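Local coordinates for E3 19 kDa protein (PDB 5IRO) that probably binds class I MHC heavy chains and retains them in the endoplasmic reticulum of the infected host cell, impairing their transport to the cell surface, at residues L20-D25 against E88-T93. Sequence-based numbering, arbitrary orientation.
Sequences LSFQPD and EHMCNT
Phe-22 meets Met-90 face-on: the Met-90 CB lies over the middle of the ring, 3.5 Å from its centroid and 8° off the normal, a CH-pi contact. The two side chains cross at about a right angle, and the bends of Met-90 at chi2 and chi3 (-99° and -82°) carry its chain outward past the CD2 side. The methyl CE thereby turns down beside Phe-22 CD2, whereas Met-90 SD stays oblique, 5.2 Å from the ring centroid, as a Met-aromatic contact. The other sulfur takes the rim: Cys-91 SG sits near the ring plane, 3.5 Å from Phe-22 CD1 and 3.7 Å from Phe-22 CE1, so the ring meets one sulfur at its edge and the other obliquely, its face taken by Met-90 CB. Cys-91 SG is disulfide-bonded to Cys-29 on the adjoining strand 29-34, which ties the short helix 91-94 to the three-stranded antiparallel sheet in which 20-24 is one of the two outer strands; Val-31 and Phe-85 also touch the Phe-22 side chain. Met-90 is that helix's N-cap residue, so the close packing occurs just where the helix begins. Away from this cluster the contact thins out. Leu-20 offers little more than its carbonyl O, 4.5 Å from Met-90 CE, and its side chain packs instead on Phe-85 and Phe-87. Ser-21 and Gln-23 direct their CB atoms away from 88-93, their backbones pairing with Leu-32 and Ala-30, and exposed Glu-88, His-89 and Thr-93 mark the solvent side. No hydrogen bond joins the two segments: within this GP19K lumenal portion, helix start and edge strand are held together by dispersion and sulfur-aromatic contacts around one ring, while the Cys-29–Cys-91 disulfide, whose Cys-91 sulfur also touches the ring, ties the helix covalently to the next strand.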
loop_
_atom_site.group_PDB
_atom_site.type_symbol
_atom_site.label_atom_id
_atom_site.label_comp_id
_atom_site.label_asym_id
_atom_site.label_seq_id
_atom_site.Cartn_x
_atom_site.Cartn_y
_atom_site.Cartn_z
ATOM N N LEU D 20 -13.135 17.886 11.270
ATOM C CA LEU D 20 -12.969 17.247 9.969
ATOM C C LEU D 20 -11.618 17.556 9.317
ATOM O O LEU D 20 -11.090 18.660 9.446
ATOM C CB LEU D 20 -14.138 17.553 9.020
ATOM C CG LEU D 20 -14.487 18.963 8.539
ATOM C CD1 LEU D 20 -15.500 18.860 7.408
ATOM C CD2 LEU D 20 -15.045 19.827 9.659
ATOM N N SER D 21 -11.075 16.564 8.621
ATOM C CA SER D 21 -9.786 16.688 7.952
ATOM C C SER D 21 -9.911 16.345 6.470
ATOM O O SER D 21 -10.766 15.551 6.077
ATOM C CB SER D 21 -8.744 15.783 8.615
ATOM O OG SER D 21 -9.248 14.470 8.787
ATOM N N PHE D 22 -9.058 16.952 5.651
ATOM C CA PHE D 22 -9.068 16.715 4.212
ATOM C C PHE D 22 -7.727 16.159 3.767
ATOM O O PHE D 22 -6.683 16.528 4.307
ATOM C CB PHE D 22 -9.384 18.001 3.446
ATOM C CG PHE D 22 -10.781 18.504 3.652
ATOM C CD1 PHE D 22 -11.703 18.443 2.622
ATOM C CD2 PHE D 22 -11.179 19.030 4.870
ATOM C CE1 PHE D 22 -12.988 18.901 2.800
ATOM C CE2 PHE D 22 -12.464 19.487 5.056
ATOM C CZ PHE D 22 -13.368 19.424 4.021
ATOM N N GLN D 23 -7.754 15.264 2.786
ATOM C CA GLN D 23 -6.524 14.610 2.361
ATOM C C GLN D 23 -6.578 14.176 0.897
ATOM O O GLN D 23 -7.617 13.722 0.414
ATOM C CB GLN D 23 -6.234 13.419 3.283
ATOM C CG GLN D 23 -4.922 12.694 3.028
ATOM C CD GLN D 23 -4.635 11.636 4.075
ATOM O OE1 GLN D 23 -5.175 11.677 5.180
ATOM N NE2 GLN D 23 -3.781 10.678 3.732
ATOM N N PRO D 24 -5.451 14.329 0.185
ATOM C CA PRO D 24 -5.300 13.903 -1.210
ATOM C C PRO D 24 -5.097 12.396 -1.339
ATOM O O PRO D 24 -4.062 11.884 -0.918
ATOM C CB PRO D 24 -4.030 14.635 -1.660
ATOM C CG PRO D 24 -3.272 14.896 -0.403
ATOM C CD PRO D 24 -4.311 15.146 0.639
ATOM N N ASP D 25 -6.071 11.696 -1.917
ATOM C CA ASP D 25 -5.954 10.252 -2.104
ATOM C C ASP D 25 -6.349 9.832 -3.514
ATOM O O ASP D 25 -7.516 9.598 -3.771
ATOM C CB ASP D 25 -6.850 9.511 -1.102
ATOM C CG ASP D 25 -6.168 9.251 0.227
ATOM O OD1 ASP D 25 -6.337 8.137 0.767
ATOM O OD2 ASP D 25 -5.489 10.160 0.745
ATOM N N GLU D 88 -15.368 23.287 -0.355
ATOM C CA GLU D 88 -14.823 24.022 -1.492
ATOM C C GLU D 88 -13.624 24.876 -1.076
ATOM O O GLU D 88 -12.900 25.403 -1.922
ATOM C CB GLU D 88 -15.921 24.907 -2.094
ATOM C CG GLU D 88 -15.615 25.533 -3.445
ATOM C CD GLU D 88 -16.777 26.358 -3.976
ATOM O OE1 GLU D 88 -17.869 26.311 -3.371
ATOM O OE2 GLU D 88 -16.597 27.051 -4.998
ATOM N N HIS D 89 -13.407 24.994 0.230
ATOM C CA HIS D 89 -12.342 25.838 0.759
ATOM C C HIS D 89 -11.212 25.012 1.365
ATOM O O HIS D 89 -10.220 25.558 1.847
ATOM C CB HIS D 89 -12.898 26.803 1.803
ATOM C CG HIS D 89 -13.159 28.177 1.275
ATOM N ND1 HIS D 89 -12.156 28.998 0.802
ATOM C CD2 HIS D 89 -14.310 28.877 1.137
ATOM C CE1 HIS D 89 -12.679 30.142 0.401
ATOM N NE2 HIS D 89 -13.985 30.094 0.594
ATOM N N MET D 90 -11.367 23.693 1.332
ATOM C CA MET D 90 -10.356 22.792 1.868
ATOM C C MET D 90 -10.002 21.695 0.872
ATOM O O MET D 90 -9.008 20.991 1.040
ATOM C CB MET D 90 -10.821 22.190 3.199
ATOM C CG MET D 90 -10.916 23.199 4.338
ATOM S SD MET D 90 -9.487 23.184 5.440
ATOM C CE MET D 90 -9.900 21.812 6.516
ATOM N N CYS D 91 -10.821 21.552 -0.166
ATOM C CA CYS D 91 -10.519 20.612 -1.238
ATOM C C CYS D 91 -9.751 21.295 -2.365
ATOM O O CYS D 91 -9.105 20.631 -3.171
ATOM C CB CYS D 91 -11.795 19.959 -1.778
ATOM S SG CYS D 91 -12.371 18.526 -0.837
ATOM N N ASN D 92 -9.831 22.622 -2.423
ATOM C CA ASN D 92 -9.025 23.394 -3.364
ATOM C C ASN D 92 -7.599 23.599 -2.863
ATOM O O ASN D 92 -6.680 23.825 -3.651
ATOM C CB ASN D 92 -9.672 24.757 -3.626
ATOM C CG ASN D 92 -10.964 24.655 -4.419
ATOM O OD1 ASN D 92 -11.130 23.770 -5.257
ATOM N ND2 ASN D 92 -11.887 25.576 -4.160
ATOM N N THR D 93 -7.421 23.499 -1.549
ATOM C CA THR D 93 -6.114 23.689 -0.927
ATOM C C THR D 93 -5.374 22.359 -0.817
ATOM O O THR D 93 -4.166 22.294 -1.027
ATOM C CB THR D 93 -6.244 24.345 0.467
ATOM O OG1 THR D 93 -6.937 25.595 0.348
ATOM C CG2 THR D 93 -4.871 24.585 1.084
#